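Local coordinates for manganese-binding protein (Chlamydia trachomatis, PDB 6NSI) that binds iron, manganese and nickel ions, preferring iron(II), and delivers them to the membrane permease of an ABC transporter for import into the cytoplasm, at residues 32-37 with 200-205; 228-233 with 256-261. All coordinates share one frame; numbering follows the deposited sequence.

Overall arrangement
From the N terminus, the chain runs through strand 24-27 and then enters the loop holding 32-37, which supplies His36 to the iron. The long excursion that follows carries His102 and His168; it ends when 200-205, in the loop before helix 208-221, comes back to 32-37 and closes contact 1. Contact 2 opens only afterwards and closes a much shorter loop, 228-233 onto 256-261, with helix 235-242 inside it; the two contacts are in series, neither nested nor crossed. Their centres are about 11 Å apart and they meet at the metal, where His36 NE2 and Asp260 OD2 approach to 3.1 Å. Beside the iron Pro35 packs on Asp260; farther off, Ala32 packs on Thr231.

Contact 1 (32-37 with 200-205); sequences AIDPHS and LSPEAQ. With FE (Fe (III) ion), chain B.
The imidazole of His36 is the flat group facing 200-205: Ser201 lies over one face, its CA above the ring centre, while Asp34 OD1 sits in plane at the edge. Two more neighbours come in obliquely. Pro202 reaches the ring with its CD, 3.4 Å from His36 CD2, the proline and histidine side chains crossing at about a right angle, and the carbonyl oxygen of Leu200 comes to 3.0 Å from His36 CE1. NE2 of the His36 ring binds the iron(III) ion at 2.1 Å.

Asp34 and Pro202 meet tip to tip, Asp34 OD1 lying 3.6 Å from Pro202 CG. The same carboxylate ties its own loop together. His36 N donates to Asp34 OD1 at 3.1 Å from above the carboxylate plane, making an Asx turn, and Ser37 OG donates to Asp34 OD2 at 2.6 Å. Farther out, Ser37 CB touches Glu203 OE1 at 3.5 Å.

On the other segment, a type I turn from Ser201 to Ala204 presents Pro202 and Glu203 to the histidine loop. His36 is one of the four protein residues that bind the iron. The contact thus joins two loops, one between strand 24-27 and helix 44-50, the other between strand 194-195 and helix 208-221.

Contact 2 (228-233 with 256-261); sequences LEDTLN and PLYSDN. With FE (Fe (III) ion), chain B.
Asp230 reaches across to Tyr258 and Asn261. Its CB lies 3.5 Å from Tyr258 CE2, and CG comes slightly closer to the same ring atom, the carboxylate and ring planes 30° apart. OD1 stays near that ring, whereas Asp230 OD2 accepts from Asn261 ND2 at 3.1 Å through its anti lone pair. This bond is nearly straight (171°), with carboxylate and amide almost coplanar; ND2 also donates to Gly31 O.

The backbones form a single bridge at Glu229 and Leu257: Leu257 N donates to Leu228 O, and Asp230 N to Leu257 O at 2.9 Å. A water inside the contact accepts from Ser259 N and donates to Asp230 O and Asn261 OD1.

Glu229 OE1 receives Ser259 OG at 2.9 Å from above the carboxylate plane and also accepts from His168 ND1, making it a second-shell residue that positions an iron ligand and may polarise its ring. Asp260 chelates the iron(III) ion through both oxygens, OD1 at 2.0 Å and OD2 at 2.4 Å. Together with His36, His102 and His168 it forms the three-histidine, one-aspartate metal site of this solute-binding protein.

Contact 1 (32-37 with 200-205)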
ATOM      1  N   ALA A  32     -13.751  -0.292   5.751  1.00 48.83           N
ATOM      2  CA  ALA A  32     -13.123   0.737   6.557  1.00 47.48           C
ATOM      3  C   ALA A  32     -12.276   0.188   7.707  1.00 54.24           C
ATOM      4  O   ALA A  32     -12.060   0.903   8.694  1.00 59.13           O
ATOM      5  CB  ALA A  32     -14.190   1.679   7.112  1.00 56.84           C
ATOM      6  N   ILE A  33     -11.790  -1.052   7.621  1.00 47.71           N
ATOM      7  CA  ILE A  33     -11.131  -1.670   8.770  1.00 50.50           C
ATOM      8  C   ILE A  33      -9.615  -1.640   8.594  1.00 42.02           C
ATOM      9  O   ILE A  33      -9.086  -1.819   7.491  1.00 37.44           O
ATOM     10  CB  ILE A  33     -11.633  -3.107   9.051  1.00 47.30           C
ATOM     11  CG1 ILE A  33     -13.162  -3.126   9.180  1.00 50.87           C
ATOM     12  CG2 ILE A  33     -10.981  -3.651  10.346  1.00 55.38           C
ATOM     13  CD1 ILE A  33     -13.929  -3.576   7.997  1.00 55.75           C
ATOM     14  N   ASP A  34      -8.923  -1.382   9.704  1.00 44.66           N
ATOM     15  CA  ASP A  34      -7.470  -1.399   9.805  1.00 34.92           C
ATOM     16  C   ASP A  34      -6.940  -2.814   9.610  1.00 38.16           C
ATOM     17  O   ASP A  34      -7.141  -3.664  10.490  1.00 35.49           O
ATOM     18  CB  ASP A  34      -7.039  -0.855  11.163  1.00 33.47           C
ATOM     19  CG  ASP A  34      -5.574  -1.107  11.450  1.00 40.92           C
ATOM     20  OD1 ASP A  34      -4.778  -1.005  10.493  1.00 37.27           O
ATOM     21  OD2 ASP A  34      -5.216  -1.384  12.623  1.00 36.06           O
ATOM     22  N   PRO A  35      -6.242  -3.105   8.512  1.00 30.61           N
ATOM     23  CA  PRO A  35      -5.718  -4.465   8.320  1.00 30.62           C
ATOM     24  C   PRO A  35      -4.629  -4.817   9.308  1.00 31.02           C
ATOM     25  O   PRO A  35      -4.482  -5.998   9.645  1.00 30.08           O
ATOM     26  CB  PRO A  35      -5.177  -4.432   6.882  1.00 27.40           C
ATOM     27  CG  PRO A  35      -4.766  -2.973   6.693  1.00 30.26           C
ATOM     28  CD  PRO A  35      -5.773  -2.165   7.478  1.00 32.72           C
ATOM     29  N   HIS A  36      -3.861  -3.827   9.777  1.00 29.23           N
ATOM     30  CA  HIS A  36      -2.740  -4.094  10.677  1.00 33.11           C
ATOM     31  C   HIS A  36      -3.186  -4.860  11.914  1.00 35.48           C
ATOM     32  O   HIS A  36      -2.465  -5.735  12.407  1.00 44.38           O
ATOM     33  CB  HIS A  36      -2.086  -2.782  11.118  1.00 33.75           C
ATOM     34  CG  HIS A  36      -1.440  -2.018  10.006  1.00 31.62           C
ATOM     35  ND1 HIS A  36      -0.136  -2.231   9.620  1.00 30.74           N
ATOM     36  CD2 HIS A  36      -1.910  -1.023   9.217  1.00 32.37           C
ATOM     37  CE1 HIS A  36       0.170  -1.407   8.633  1.00 30.28           C
ATOM     38  NE2 HIS A  36      -0.891  -0.667   8.366  1.00 28.62           N
ATOM     39  N   SER A  37      -4.356  -4.520  12.451  1.00 32.97           N
ATOM     40  CA  SER A  37      -4.818  -5.076  13.713  1.00 41.82           C
ATOM     41  C   SER A  37      -6.041  -5.958  13.527  1.00 43.88           C
ATOM     42  O   SER A  37      -6.768  -6.217  14.496  1.00 48.73           O
ATOM     43  CB  SER A  37      -5.119  -3.955  14.704  1.00 41.66           C
ATOM     44  OG  SER A  37      -6.231  -3.204  14.254  1.00 36.48           O
ATOM     45  N   LEU A 200       4.074   3.074  11.359  1.00 26.83           N
ATOM     46  CA  LEU A 200       3.602   2.065  10.355  1.00 30.83           C
ATOM     47  C   LEU A 200       2.197   1.480  10.626  1.00 29.74           C
ATOM     48  O   LEU A 200       1.559   1.070   9.684  1.00 29.29           O
ATOM     49  CB  LEU A 200       4.635   0.933  10.288  1.00 34.31           C
ATOM     50  CG  LEU A 200       5.998   1.272   9.692  1.00 31.22           C
ATOM     51  CD1 LEU A 200       6.952   0.110   9.811  1.00 38.75           C
ATOM     52  CD2 LEU A 200       5.902   1.711   8.253  1.00 23.81           C
ATOM     53  N   SER A 201       1.733   1.529  11.867  1.00 33.22           N
ATOM     54  CA  SER A 201       0.565   0.933  12.490  1.00 40.38           C
ATOM     55  C   SER A 201      -0.306   2.019  13.116  1.00 36.49           C
ATOM     56  O   SER A 201       0.214   2.894  13.822  1.00 30.19           O
ATOM     57  CB  SER A 201       0.975  -0.094  13.548  1.00 30.00           C
ATOM     58  OG  SER A 201       1.644  -1.194  12.958  1.00 30.00           O
ATOM     59  N   PRO A 202      -1.477   2.039  12.724  1.00 37.49           N
ATOM     60  CA  PRO A 202      -2.371   3.003  13.392  1.00 41.81           C
ATOM     61  C   PRO A 202      -2.574   2.727  14.871  1.00 50.85           C
ATOM     62  O   PRO A 202      -3.063   3.617  15.582  1.00 48.20           O
ATOM     63  CB  PRO A 202      -3.691   2.856  12.622  1.00 35.63           C
ATOM     64  CG  PRO A 202      -3.327   2.218  11.330  1.00 33.28           C
ATOM     65  CD  PRO A 202      -2.134   1.355  11.603  1.00 37.64           C
ATOM     66  N   GLU A 203      -2.211   1.537  15.362  1.00 41.21           N
ATOM     67  CA  GLU A 203      -2.515   1.181  16.746  1.00 56.45           C
ATOM     68  C   GLU A 203      -1.632   1.897  17.767  1.00 58.98           C
ATOM     69  O   GLU A 203      -2.014   1.979  18.943  1.00 54.17           O
ATOM     70  CB  GLU A 203      -2.401  -0.337  16.933  1.00 63.63           C
ATOM     71  CG  GLU A 203      -3.366  -0.911  17.966  1.00 64.26           C
ATOM     72  CD  GLU A 203      -3.496  -2.435  17.874  1.00 76.56           C
ATOM     73  OE1 GLU A 203      -2.704  -3.065  17.132  1.00 77.04           O
ATOM     74  OE2 GLU A 203      -4.391  -3.006  18.542  1.00 76.89           O
ATOM     75  N   ALA A 204      -0.478   2.426  17.353  1.00 53.60           N
ATOM     76  CA  ALA A 204       0.402   3.120  18.285  1.00 47.53           C
ATOM     77  C   ALA A 204      -0.210   4.448  18.738  1.00 53.84           C
ATOM     78  O   ALA A 204      -0.976   5.088  18.011  1.00 43.63           O
ATOM     79  CB  ALA A 204       1.773   3.365  17.651  1.00 52.21           C
ATOM     80  N   GLN A 205       0.138   4.854  19.961  1.00 54.14           N
ATOM     81  CA  GLN A 205      -0.335   6.114  20.525  1.00 50.67           C
ATOM     82  C   GLN A 205       0.432   7.289  19.925  1.00 45.89           C
ATOM     83  O   GLN A 205       1.663   7.253  19.843  1.00 48.61           O
ATOM     84  CB  GLN A 205      -0.160   6.103  22.044  1.00 56.84           C
ATOM     85  CG  GLN A 205      -1.050   7.090  22.772  1.00 60.40           C
ATOM     86  CD  GLN A 205      -2.526   6.762  22.619  1.00 66.60           C
ATOM     87  OE1 GLN A 205      -2.925   5.594  22.667  1.00 61.32           O
ATOM     88  NE2 GLN A 205      -3.344   7.792  22.428  1.00 68.72           N
TER
HETATM   89 FE    FE B 401      -0.815   0.964   7.114  1.00 24.07          FE

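Contact 2 (228-233 with 256-261)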
ATOM      1  N   LEU A 228      -5.231  13.623   4.643  1.00 25.40           N
ATOM      2  CA  LEU A 228      -6.018  12.663   5.411  1.00 23.42           C
ATOM      3  C   LEU A 228      -6.092  11.336   4.680  1.00 24.75           C
ATOM      4  O   LEU A 228      -5.998  11.284   3.454  1.00 22.53           O
ATOM      5  CB  LEU A 228      -7.442  13.186   5.612  1.00 24.58           C
ATOM      6  CG  LEU A 228      -7.515  14.538   6.319  1.00 23.71           C
ATOM      7  CD1 LEU A 228      -8.902  15.145   6.135  1.00 33.88           C
ATOM      8  CD2 LEU A 228      -7.228  14.324   7.778  1.00 29.82           C
ATOM      9  N   GLU A 229      -6.294  10.255   5.447  1.00 25.70           N
ATOM     10  CA  GLU A 229      -6.484   8.921   4.894  1.00 29.78           C
ATOM     11  C   GLU A 229      -7.845   8.382   5.298  1.00 28.22           C
ATOM     12  O   GLU A 229      -8.290   8.562   6.437  1.00 26.92           O
ATOM     13  CB  GLU A 229      -5.402   7.926   5.352  1.00 21.77           C
ATOM     14  CG  GLU A 229      -3.982   8.365   5.018  1.00 19.86           C
ATOM     15  CD  GLU A 229      -2.944   7.705   5.912  1.00 22.39           C
ATOM     16  OE1 GLU A 229      -3.218   6.588   6.420  1.00 20.06           O
ATOM     17  OE2 GLU A 229      -1.855   8.299   6.097  1.00 26.41           O
ATOM     18  N   ASP A 230      -8.444   7.665   4.360  1.00 30.60           N
ATOM     19  CA  ASP A 230      -9.749   7.008   4.575  1.00 30.67           C
ATOM     20  C   ASP A 230      -9.547   6.033   5.723  1.00 35.95           C
ATOM     21  O   ASP A 230      -8.494   5.439   5.794  1.00 31.81           O
ATOM     22  CB  ASP A 230     -10.155   6.198   3.352  1.00 33.83           C
ATOM     23  CG  ASP A 230     -11.587   5.709   3.399  1.00 36.87           C
ATOM     24  OD1 ASP A 230     -12.460   6.528   3.346  1.00 40.23           O
ATOM     25  OD2 ASP A 230     -11.783   4.528   3.505  1.00 36.87           O
ATOM     26  N   THR A 231     -10.466   6.030   6.681  1.00 34.55           N
ATOM     27  CA  THR A 231     -10.550   5.132   7.871  1.00 39.73           C
ATOM     28  C   THR A 231      -9.515   5.410   8.970  1.00 44.58           C
ATOM     29  O   THR A 231      -9.660   4.811  10.006  1.00 45.08           O
ATOM     30  CB  THR A 231     -10.434   3.632   7.569  1.00 44.40           C
ATOM     31  OG1 THR A 231      -9.049   3.357   7.409  1.00 49.67           O
ATOM     32  CG2 THR A 231     -11.196   3.158   6.355  1.00 45.64           C
ATOM     33  N   LEU A 232      -8.544   6.298   8.775  1.00 40.07           N
ATOM     34  CA  LEU A 232      -7.555   6.591   9.835  1.00 36.26           C
ATOM     35  C   LEU A 232      -8.164   7.744  10.632  1.00 32.51           C
ATOM     36  O   LEU A 232      -8.672   8.658  10.020  1.00 33.99           O
ATOM     37  CB  LEU A 232      -6.186   6.971   9.269  1.00 33.44           C
ATOM     38  CG  LEU A 232      -5.056   6.993  10.296  1.00 38.63           C
ATOM     39  CD1 LEU A 232      -4.428   5.625  10.449  1.00 36.85           C
ATOM     40  CD2 LEU A 232      -3.994   8.013   9.947  1.00 35.98           C
ATOM     41  N   ASN A 233      -8.029   7.704  11.953  1.00 34.53           N
ATOM     42  CA  ASN A 233      -8.547   8.789  12.821  1.00 31.21           C
ATOM     43  C   ASN A 233      -7.857  10.078  12.380  1.00 27.62           C
ATOM     44  O   ASN A 233      -6.679  10.077  12.253  1.00 34.30           O
ATOM     45  CB  ASN A 233      -8.268   8.488  14.286  1.00 33.59           C
ATOM     46  CG  ASN A 233      -8.978   9.417  15.241  1.00 40.53           C
ATOM     47  OD1 ASN A 233      -9.070  10.610  15.005  1.00 37.85           O
ATOM     48  ND2 ASN A 233      -9.506   8.861  16.309  1.00 40.34           N
ATOM     49  N   PRO A 256      -9.479  12.302   0.370  1.00 37.12           N
ATOM     50  CA  PRO A 256      -8.618  11.475   1.224  1.00 30.28           C
ATOM     51  C   PRO A 256      -7.785  10.525   0.382  1.00 34.44           C
ATOM     52  O   PRO A 256      -8.153  10.165  -0.741  1.00 28.96           O
ATOM     53  CB  PRO A 256      -9.614  10.717   2.115  1.00 36.05           C
ATOM     54  CG  PRO A 256     -10.868  10.631   1.299  1.00 43.34           C
ATOM     55  CD  PRO A 256     -10.892  11.866   0.403  1.00 40.13           C
ATOM     56  N   LEU A 257      -6.632  10.142   0.926  1.00 24.43           N
ATOM     57  CA  LEU A 257      -5.841   9.095   0.309  1.00 24.70           C
ATOM     58  C   LEU A 257      -6.284   7.746   0.861  1.00 25.54           C
ATOM     59  O   LEU A 257      -6.868   7.654   1.938  1.00 22.89           O
ATOM     60  CB  LEU A 257      -4.353   9.317   0.573  1.00 21.82           C
ATOM     61  CG  LEU A 257      -3.712  10.612   0.063  1.00 20.38           C
ATOM     62  CD1 LEU A 257      -2.231  10.622   0.492  1.00 17.93           C
ATOM     63  CD2 LEU A 257      -3.804  10.683  -1.459  1.00 19.15           C
ATOM     64  N   TYR A 258      -6.017   6.694   0.107  1.00 24.82           N
ATOM     65  CA  TYR A 258      -6.318   5.344   0.572  1.00 25.95           C
ATOM     66  C   TYR A 258      -4.997   4.648   0.852  1.00 23.82           C
ATOM     67  O   TYR A 258      -4.268   4.290  -0.075  1.00 22.12           O
ATOM     68  CB  TYR A 258      -7.175   4.598  -0.444  1.00 25.01           C
ATOM     69  CG  TYR A 258      -8.555   5.207  -0.502  1.00 37.95           C
ATOM     70  CD1 TYR A 258      -8.780   6.407  -1.182  1.00 35.62           C
ATOM     71  CD2 TYR A 258      -9.624   4.616   0.154  1.00 39.44           C
ATOM     72  CE1 TYR A 258     -10.044   6.988  -1.218  1.00 41.31           C
ATOM     73  CE2 TYR A 258     -10.882   5.193   0.121  1.00 41.21           C
ATOM     74  CZ  TYR A 258     -11.085   6.375  -0.565  1.00 46.25           C
ATOM     75  OH  TYR A 258     -12.348   6.944  -0.594  1.00 60.06           O
ATOM     76  N   SER A 259      -4.689   4.483   2.137  1.00 25.81           N
ATOM     77  CA  SER A 259      -3.412   3.931   2.570  1.00 25.29           C
ATOM     78  C   SER A 259      -3.471   2.410   2.723  1.00 29.30           C
ATOM     79  O   SER A 259      -2.689   1.681   2.107  1.00 27.80           O
ATOM     80  CB  SER A 259      -3.019   4.570   3.904  1.00 22.63           C
ATOM     81  OG  SER A 259      -4.032   4.300   4.864  1.00 28.03           O
ATOM     82  N   ASP A 260      -4.381   1.922   3.561  1.00 25.96           N
ATOM     83  CA  ASP A 260      -4.412   0.522   3.949  1.00 27.02           C
ATOM     84  C   ASP A 260      -5.571  -0.227   3.308  1.00 29.29           C
ATOM     85  O   ASP A 260      -5.801  -1.405   3.625  1.00 26.25           O
ATOM     86  CB  ASP A 260      -4.485   0.404   5.470  1.00 27.28           C
ATOM     87  CG  ASP A 260      -3.172   0.769   6.161  1.00 29.79           C
ATOM     88  OD1 ASP A 260      -2.084   0.712   5.526  1.00 23.95           O
ATOM     89  OD2 ASP A 260      -3.235   1.106   7.363  1.00 25.98           O
ATOM     90  N   ASN A 261      -6.320   0.426   2.427  1.00 25.61           N
ATOM     91  CA  ASN A 261      -7.505  -0.197   1.866  1.00 30.28           C
ATOM     92  C   ASN A 261      -7.714   0.339   0.456  1.00 29.95           C
ATOM     93  O   ASN A 261      -6.899   1.097  -0.072  1.00 24.54           O
ATOM     94  CB  ASN A 261      -8.734   0.029   2.760  1.00 29.49           C
ATOM     95  CG  ASN A 261      -9.172   1.501   2.824  1.00 37.58           C
ATOM     96  OD1 ASN A 261      -8.388   2.414   2.560  1.00 34.04           O
ATOM     97  ND2 ASN A 261     -10.424   1.729   3.208  1.00 33.20           N
TER
HETATM   98 FE    FE B 401      -0.815   0.964   7.114  1.00 24.07          FE
HETATM   99  O   HOH W   1      -6.934   4.133   3.826  1.00 23.67           O